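PDB 5M3E: appr-1-p processing domain protein from Thermus aquaticus Y51MC23, which belongs to the macro domain family and binds adenosine-5-diphosphoribose in a cleft at the C-terminal ends of its parallel strands. Local coordinates for residues V28-T33 against F87-H92; I121-L126 against V154-P159. All coordinates share one frame; numbering follows the deposited sequence.

Contact 1: residues V28-T33 against F87-H92; sequences VNTVNT and FPTKKH. With APR (adenosine-5-diphosphoribose), chain B.
N29 O accepts the amide of F87 at 2.7 Å from F87 N, and V31 N returns a nearly straight bond to F87 O, so the backbone of F87 is held on both sides of its CA by alternate residues of the other strand, as parallel pairing requires. P88 has no amide hydrogen to give; V31 O instead takes T89 N at 3.0 Å and, weakly, K90 N, and this is where regular pairing ends. Further on, K91 O receives T33 N at 3.0 Å, with a weak second bond from the T33 hydroxyl.

Three polar side chains, T30, N32 and T89, bond adenosine-5-diphosphoribose; K90 NZ bonds N130 O and W93 O. T89 OG1 donates to the phosphate oxygen O2B at 2.7 Å, and N32 ND2 reaches the ribose hydroxyl O3D at 2.9 Å along a nearly straight N-H. With chi1 at 63°, N32 turns its amide to the ligand, while V34 N bonds OD1. T30 OG1 lies 3.2 Å from ligand O1D, a weak hydrogen bond.

Apolar contacts are few: V28 CG1 lies 3.7 Å from F87 CB, the two side chains running side by side, and V31 CG2 approaches the P88 ring. Branched V28 and V31 suit extended backbone. Strand 26-31 is flanked by strand 83-88 here and by strand 120-123 beyond; V28 packs on helix 99-115, whereas N29 and T30 meet helix 40-48.

Contact 2: residues I121-L126 against V154-P159; sequences IALPPL and VWVYEP. With APR (adenosine-5-diphosphoribose), chain B.
Three backbone hydrogen bonds join I121-L123 to W155-Y157 as parallel strands, their short axes 17° apart. I121 O accepts W155 N in the plane of its carbonyl at 2.9 Å; L123 then gives its amide to W155 O at 2.8 Å and takes Y157 N on its own O. CA-H groups of V154, A122 and V156 add weaker contacts to the same three carbonyls.

Apolar contacts divide between the two faces of the sheet. On the face of L123, V154 and V156, a chi1 of -38° swings the leucine so that CD1 comes within 3.6 Å of V154 CG1 and 4.0 Å of V156 CG2. One methyl of the leucine touches both branched valines, whose side chains suit the extended strand; helix 135-146 covers L123 and V154 through L146. On the other face the small A122 leaves room for larger neighbours: its CB meets W155 CB at 3.9 Å and approaches the edge of the Y157 ring near CE1. L123 O also lies at that ring's edge, in its plane.

Beyond the strands the contact passes to prolines. P125 CG lies 3.6 Å from P159 CD, the rings offset side by side, pointing opposite ways, and W135 touches both. Adenosine-5-diphosphoribose comes close through P125 CD to O4', P159 CB to O2' and Y157 CB to C2.

The chemistry thus changes along the strands of this beta-alpha-beta unit: backbone hydrogen bonds set the register, aliphatic groups pack on the face of L123, A122 meets W155 and Y157 on the other, and at the ligand Y157 and the prolines offer carbon surface to the adenosine end.

How the contacts relate
Both contacts are buried parallel pairings in one mixed sheet, and they meet where strand 26-31 lies beside strand 120-123: V28 N approaches A122 O at 2.9 Å, a probable hydrogen bond, while V28 CG2 packs on I121 CD1 and T30 CG2 on P124. Their centres are about 15 Å apart, on opposite sides of the chain's centre. Contact 1 reaches exposed K91 and continues into polar loops whose threonine and asparagine groups bond the diphosphate and the distal ribose. Contact 2, with no exposed touching residue, is almost wholly apolar beyond its backbone bonds, and its tyrosine and prolines border the adenosine half. Together they supply two differently suited parts of one ligand cleft.

Contact 1: residues V28-T33 against F87-H92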
loop_
_atom_site.group_PDB
_atom_site.type_symbol
_atom_site.label_atom_id
_atom_site.label_comp_id
_atom_site.label_asym_id
_atom_site.label_seq_id
_atom_site.Cartn_x
_atom_site.Cartn_y
_atom_site.Cartn_z
ATOM N N VAL A 28 2.404 -2.993 1.430
ATOM C CA VAL A 28 1.744 -1.800 0.919
ATOM C C VAL A 28 2.154 -0.606 1.724
ATOM O O VAL A 28 1.986 -0.570 2.941
ATOM C CB VAL A 28 0.208 -1.910 0.916
ATOM C CG1 VAL A 28 -0.440 -0.593 0.473
ATOM C CG2 VAL A 28 -0.237 -3.047 0.003
ATOM N N ASN A 29 2.684 0.371 1.006
ATOM C CA ASN A 29 3.013 1.688 1.543
ATOM C C ASN A 29 1.956 2.722 1.127
ATOM O O ASN A 29 1.444 2.678 0.026
ATOM C CB ASN A 29 4.422 2.109 1.072
ATOM C CG ASN A 29 4.894 3.418 1.719
ATOM O OD1 ASN A 29 4.355 3.855 2.718
ATOM N ND2 ASN A 29 5.874 4.058 1.117
ATOM N N THR A 30 1.647 3.658 2.024
ATOM C CA THR A 30 0.724 4.771 1.746
ATOM C C THR A 30 1.535 6.002 1.350
ATOM O O THR A 30 2.270 6.566 2.182
ATOM C CB THR A 30 -0.091 5.147 2.994
ATOM O OG1 THR A 30 0.786 5.615 4.037
ATOM C CG2 THR A 30 -0.824 3.969 3.507
ATOM N N VAL A 31 1.367 6.451 0.108
ATOM C CA VAL A 31 2.121 7.588 -0.383
ATOM C C VAL A 31 1.246 8.697 -0.933
ATOM O O VAL A 31 0.073 8.492 -1.228
ATOM C CB VAL A 31 3.173 7.172 -1.458
ATOM C CG1 VAL A 31 4.142 6.165 -0.881
ATOM C CG2 VAL A 31 2.535 6.626 -2.737
ATOM N N ASN A 32 1.869 9.861 -1.080
ATOM C CA ASN A 32 1.321 10.962 -1.851
ATOM C C ASN A 32 1.999 11.041 -3.231
ATOM O O ASN A 32 2.920 10.284 -3.531
ATOM C CB ASN A 32 1.434 12.284 -1.082
ATOM C CG ASN A 32 2.870 12.682 -0.817
ATOM O OD1 ASN A 32 3.604 13.011 -1.747
ATOM N ND2 ASN A 32 3.290 12.608 0.471
ATOM N N THR A 33 1.507 11.934 -4.077
ATOM C CA THR A 33 2.006 12.049 -5.466
ATOM C C THR A 33 3.052 13.156 -5.653
ATOM O O THR A 33 3.530 13.349 -6.764
ATOM C CB THR A 33 0.864 12.270 -6.482
ATOM O OG1 THR A 33 0.093 13.396 -6.066
ATOM C CG2 THR A 33 -0.049 11.018 -6.595
ATOM N N PHE A 87 1.121 2.718 -2.629
ATOM C CA PHE A 87 -0.299 2.992 -2.873
ATOM C C PHE A 87 -0.586 4.495 -2.653
ATOM O O PHE A 87 -0.454 5.008 -1.544
ATOM C CB PHE A 87 -1.106 2.143 -1.883
ATOM C CG PHE A 87 -2.585 2.049 -2.168
ATOM C CD1 PHE A 87 -3.418 3.192 -2.195
ATOM C CD2 PHE A 87 -3.189 0.780 -2.367
ATOM C CE1 PHE A 87 -4.787 3.064 -2.418
ATOM C CE2 PHE A 87 -4.552 0.664 -2.577
ATOM C CZ PHE A 87 -5.355 1.806 -2.598
ATOM N N PRO A 88 -0.984 5.205 -3.713
ATOM C CA PRO A 88 -1.364 6.598 -3.524
ATOM C C PRO A 88 -2.698 6.763 -2.825
ATOM O O PRO A 88 -3.764 6.468 -3.405
ATOM C CB PRO A 88 -1.422 7.139 -4.968
ATOM C CG PRO A 88 -0.427 6.282 -5.677
ATOM C CD PRO A 88 -0.765 4.925 -5.140
ATOM N N THR A 89 -2.614 7.196 -1.573
ATOM C CA THR A 89 -3.769 7.626 -0.797
ATOM C C THR A 89 -3.928 9.149 -0.703
ATOM O O THR A 89 -4.901 9.625 -0.121
ATOM C CB THR A 89 -3.717 7.061 0.613
ATOM O OG1 THR A 89 -2.705 7.730 1.331
ATOM C CG2 THR A 89 -3.413 5.563 0.571
ATOM N N LYS A 90 -2.981 9.904 -1.261
ATOM C CA LYS A 90 -3.109 11.356 -1.383
ATOM C C LYS A 90 -2.569 11.846 -2.705
ATOM O O LYS A 90 -1.733 11.187 -3.310
ATOM C CB LYS A 90 -2.355 12.060 -0.255
ATOM C CG LYS A 90 -3.095 12.071 1.061
ATOM C CD LYS A 90 -2.392 12.950 2.067
ATOM C CE LYS A 90 -3.189 13.016 3.366
ATOM N NZ LYS A 90 -2.765 14.201 4.167
ATOM N N LYS A 91 -3.050 13.003 -3.150
ATOM C CA LYS A 91 -2.312 13.774 -4.153
ATOM C C LYS A 91 -1.273 14.677 -3.443
ATOM O O LYS A 91 -0.206 14.213 -3.119
ATOM C CB LYS A 91 -3.266 14.536 -5.050
ATOM C CG LYS A 91 -4.160 13.621 -5.864
ATOM C CD LYS A 91 -4.846 14.452 -6.924
ATOM C CE LYS A 91 -5.978 13.713 -7.598
ATOM N NZ LYS A 91 -6.626 14.650 -8.557
ATOM N N HIS A 92 -1.582 15.939 -3.162
ATOM C CA HIS A 92 -0.723 16.764 -2.308
ATOM C C HIS A 92 -0.899 16.333 -0.833
ATOM O O HIS A 92 -2.013 16.028 -0.387
ATOM C CB HIS A 92 -1.082 18.237 -2.485
ATOM C CG HIS A 92 0.058 19.172 -2.237
ATOM N ND1 HIS A 92 0.395 19.622 -0.979
ATOM C CD2 HIS A 92 0.941 19.749 -3.089
ATOM C CE1 HIS A 92 1.439 20.430 -1.063
ATOM N NE2 HIS A 92 1.787 20.526 -2.334
HETATM N N1 APR B . 2.150 -0.763 11.152
HETATM C C2 APR B . 0.805 -0.771 11.006
HETATM N N3 APR B . 0.057 0.350 11.019
HETATM C C4 APR B . 0.637 1.563 11.192
HETATM C C5 APR B . 2.102 1.667 11.359
HETATM C C6 APR B . 2.845 0.385 11.325
HETATM N N6 APR B . 4.184 0.347 11.468
HETATM N N7 APR B . 2.396 2.980 11.503
HETATM C C8 APR B . 1.216 3.659 11.428
HETATM N N9 APR B . 0.172 2.800 11.253
HETATM C "C1'" APR B . -1.267 3.096 11.092
HETATM C "C2'" APR B . -1.776 4.285 11.886
HETATM O "O2'" APR B . -3.011 3.913 12.497
HETATM C "C3'" APR B . -2.046 5.358 10.867
HETATM O "O3'" APR B . -3.148 6.204 11.254
HETATM O "O4'" APR B . -1.469 3.394 9.705
HETATM C "C4'" APR B . -2.315 4.533 9.602
HETATM C "C5'" APR B . -2.073 5.232 8.269
HETATM O "O5'" APR B . -0.819 5.933 8.267
HETATM P PA APR B . -0.672 7.296 7.424
HETATM O O1A APR B . 0.797 7.434 7.140
HETATM O O2A APR B . -1.424 8.391 8.126
HETATM O O3A APR B . -1.389 6.922 6.005
HETATM P PB APR B . -2.525 7.783 5.233
HETATM O O1B APR B . -3.625 8.153 6.190
HETATM O O2B APR B . -2.898 7.060 3.937
HETATM O O5D APR B . -1.805 9.153 4.790
HETATM C C5D APR B . -0.976 9.310 3.630
HETATM O O4D APR B . 0.755 10.203 5.079
HETATM O O1D APR B . 2.087 8.302 5.166
HETATM C C1D APR B . 2.036 9.672 4.751
HETATM O O2D APR B . 3.490 10.294 2.897
HETATM C C2D APR B . 2.204 9.765 3.237
HETATM O O3D APR B . 1.392 11.965 2.533
HETATM C C3D APR B . 1.031 10.595 2.748
HETATM C C4D APR B . 0.015 10.454 3.875
#

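Contact 2: residues I121-L126 against V154-P159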
loop_
_atom_site.group_PDB
_atom_site.type_symbol
_atom_site.label_atom_id
_atom_site.label_comp_id
_atom_site.label_asym_id
_atom_site.label_seq_id
_atom_site.Cartn_x
_atom_site.Cartn_y
_atom_site.Cartn_z
ATOM N N ILE A 121 0.511 -10.621 1.161
ATOM C CA ILE A 121 0.622 -9.171 1.134
ATOM C C ILE A 121 0.074 -8.614 2.451
ATOM O O ILE A 121 -0.787 -9.203 3.057
ATOM C CB ILE A 121 -0.062 -8.586 -0.150
ATOM C CG1 ILE A 121 -0.093 -7.053 -0.134
ATOM C CG2 ILE A 121 -1.477 -9.098 -0.321
ATOM C CD1 ILE A 121 -0.190 -6.436 -1.519
ATOM N N ALA A 122 0.620 -7.498 2.898
ATOM C CA ALA A 122 0.152 -6.838 4.095
ATOM C C ALA A 122 -0.085 -5.361 3.816
ATOM O O ALA A 122 0.692 -4.733 3.078
ATOM C CB ALA A 122 1.158 -7.014 5.216
ATOM N N LEU A 123 -1.164 -4.829 4.390
ATOM C CA LEU A 123 -1.541 -3.412 4.253
ATOM C C LEU A 123 -1.797 -2.755 5.617
ATOM O O LEU A 123 -2.139 -3.442 6.572
ATOM C CB LEU A 123 -2.863 -3.206 3.517
ATOM C CG LEU A 123 -3.416 -3.974 2.331
ATOM C CD1 LEU A 123 -3.605 -5.456 2.663
ATOM C CD2 LEU A 123 -4.727 -3.302 1.927
ATOM N N PRO A 124 -1.680 -1.410 5.668
ATOM C CA PRO A 124 -2.154 -0.598 6.764
ATOM C C PRO A 124 -3.579 -0.070 6.472
ATOM O O PRO A 124 -4.135 -0.423 5.416
ATOM C CB PRO A 124 -1.155 0.543 6.779
ATOM C CG PRO A 124 -0.873 0.764 5.323
ATOM C CD PRO A 124 -0.985 -0.580 4.662
ATOM N N PRO A 125 -4.154 0.767 7.398
ATOM C CA PRO A 125 -5.413 1.471 7.163
ATOM C C PRO A 125 -5.236 2.641 6.200
ATOM O O PRO A 125 -4.905 3.772 6.607
ATOM C CB PRO A 125 -5.847 1.935 8.585
ATOM C CG PRO A 125 -5.096 1.045 9.520
ATOM C CD PRO A 125 -3.764 0.910 8.818
ATOM N N LEU A 126 -5.518 2.330 4.931
ATOM C CA LEU A 126 -5.318 3.218 3.792
ATOM C C LEU A 126 -6.190 4.471 3.931
ATOM O O LEU A 126 -7.400 4.376 4.045
ATOM C CB LEU A 126 -5.647 2.491 2.482
ATOM C CG LEU A 126 -5.172 1.032 2.274
ATOM C CD1 LEU A 126 -5.741 0.423 0.984
ATOM C CD2 LEU A 126 -3.661 0.923 2.287
ATOM N N VAL A 154 -3.897 -12.251 2.925
ATOM C CA VAL A 154 -3.937 -10.793 3.082
ATOM C C VAL A 154 -3.888 -10.463 4.553
ATOM O O VAL A 154 -4.742 -10.900 5.286
ATOM C CB VAL A 154 -5.206 -10.186 2.448
ATOM C CG1 VAL A 154 -5.128 -8.663 2.426
ATOM C CG2 VAL A 154 -5.414 -10.716 1.035
ATOM N N TRP A 155 -2.878 -9.697 4.979
ATOM C CA TRP A 155 -2.774 -9.210 6.363
ATOM C C TRP A 155 -3.101 -7.725 6.387
ATOM O O TRP A 155 -2.507 -6.924 5.647
ATOM C CB TRP A 155 -1.375 -9.423 6.930
ATOM C CG TRP A 155 -0.948 -10.844 6.978
ATOM C CD1 TRP A 155 -0.196 -11.492 6.059
ATOM C CD2 TRP A 155 -1.241 -11.795 8.005
ATOM N NE1 TRP A 155 0.002 -12.796 6.435
ATOM C CE2 TRP A 155 -0.632 -13.013 7.629
ATOM C CE3 TRP A 155 -1.976 -11.742 9.203
ATOM C CZ2 TRP A 155 -0.727 -14.180 8.412
ATOM C CZ3 TRP A 155 -2.080 -12.905 9.984
ATOM C CH2 TRP A 155 -1.453 -14.105 9.584
ATOM N N VAL A 156 -4.048 -7.355 7.238
ATOM C CA VAL A 156 -4.521 -5.989 7.282
ATOM C C VAL A 156 -4.309 -5.540 8.715
ATOM O O VAL A 156 -4.825 -6.163 9.655
ATOM C CB VAL A 156 -6.013 -5.854 6.842
ATOM C CG1 VAL A 156 -6.451 -4.391 6.858
ATOM C CG2 VAL A 156 -6.264 -6.455 5.460
ATOM N N TYR A 157 -3.572 -4.453 8.878
ATOM C CA TYR A 157 -3.223 -3.957 10.201
ATOM C C TYR A 157 -4.233 -2.921 10.633
ATOM O O TYR A 157 -4.152 -1.784 10.188
ATOM C CB TYR A 157 -1.788 -3.412 10.222
ATOM C CG TYR A 157 -0.790 -4.534 10.238
ATOM C CD1 TYR A 157 -0.561 -5.290 9.093
ATOM C CD2 TYR A 157 -0.123 -4.896 11.416
ATOM C CE1 TYR A 157 0.318 -6.353 9.105
ATOM C CE2 TYR A 157 0.763 -5.960 11.439
ATOM C CZ TYR A 157 0.980 -6.684 10.278
ATOM O OH TYR A 157 1.854 -7.749 10.256
ATOM N N GLU A 158 -5.217 -3.338 11.445
ATOM C CA GLU A 158 -6.231 -2.408 11.996
ATOM C C GLU A 158 -5.560 -1.392 12.931
ATOM O O GLU A 158 -4.597 -1.728 13.627
ATOM C CB GLU A 158 -7.363 -3.141 12.762
ATOM C CG GLU A 158 -8.250 -4.062 11.928
ATOM C CD GLU A 158 -9.630 -4.343 12.542
ATOM O OE1 GLU A 158 -9.875 -5.488 12.982
ATOM O OE2 GLU A 158 -10.492 -3.432 12.572
ATOM N N PRO A 159 -6.070 -0.137 12.968
ATOM C CA PRO A 159 -5.458 0.845 13.871
ATOM C C PRO A 159 -5.923 0.706 15.347
ATOM O O PRO A 159 -6.604 -0.271 15.700
ATOM C CB PRO A 159 -5.926 2.175 13.274
ATOM C CG PRO A 159 -7.254 1.876 12.689
ATOM C CD PRO A 159 -7.261 0.426 12.300
HETATM N N1 APR B . 2.150 -0.763 11.152
HETATM C C2 APR B . 0.805 -0.771 11.006
HETATM N N3 APR B . 0.057 0.350 11.019
HETATM C C4 APR B . 0.637 1.563 11.192
HETATM C C5 APR B . 2.102 1.667 11.359
HETATM C C6 APR B . 2.845 0.385 11.325
HETATM N N6 APR B . 4.184 0.347 11.468
HETATM N N7 APR B . 2.396 2.980 11.503
HETATM C C8 APR B . 1.216 3.659 11.428
HETATM N N9 APR B . 0.172 2.800 11.253
HETATM C "C1'" APR B . -1.267 3.096 11.092
HETATM C "C2'" APR B . -1.776 4.285 11.886
HETATM O "O2'" APR B . -3.011 3.913 12.497
HETATM C "C3'" APR B . -2.046 5.358 10.867
HETATM O "O3'" APR B . -3.148 6.204 11.254
HETATM O "O4'" APR B . -1.469 3.394 9.705
HETATM C "C4'" APR B . -2.315 4.533 9.602
HETATM C "C5'" APR B . -2.073 5.232 8.269
HETATM O "O5'" APR B . -0.819 5.933 8.267
HETATM P PA APR B . -0.672 7.296 7.424
HETATM O O1A APR B . 0.797 7.434 7.140
HETATM O O2A APR B . -1.424 8.391 8.126
HETATM O O3A APR B . -1.389 6.922 6.005
HETATM P PB APR B . -2.525 7.783 5.233
HETATM O O1B APR B . -3.625 8.153 6.190
HETATM O O2B APR B . -2.898 7.060 3.937
HETATM O O5D APR B . -1.805 9.153 4.790
HETATM C C5D APR B . -0.976 9.310 3.630
HETATM O O4D APR B . 0.755 10.203 5.079
HETATM O O1D APR B . 2.087 8.302 5.166
HETATM C C1D APR B . 2.036 9.672 4.751
HETATM O O2D APR B . 3.490 10.294 2.897
HETATM C C2D APR B . 2.204 9.765 3.237
HETATM O O3D APR B . 1.392 11.965 2.533
HETATM C C3D APR B . 1.031 10.595 2.748
HETATM C C4D APR B . 0.015 10.454 3.875
#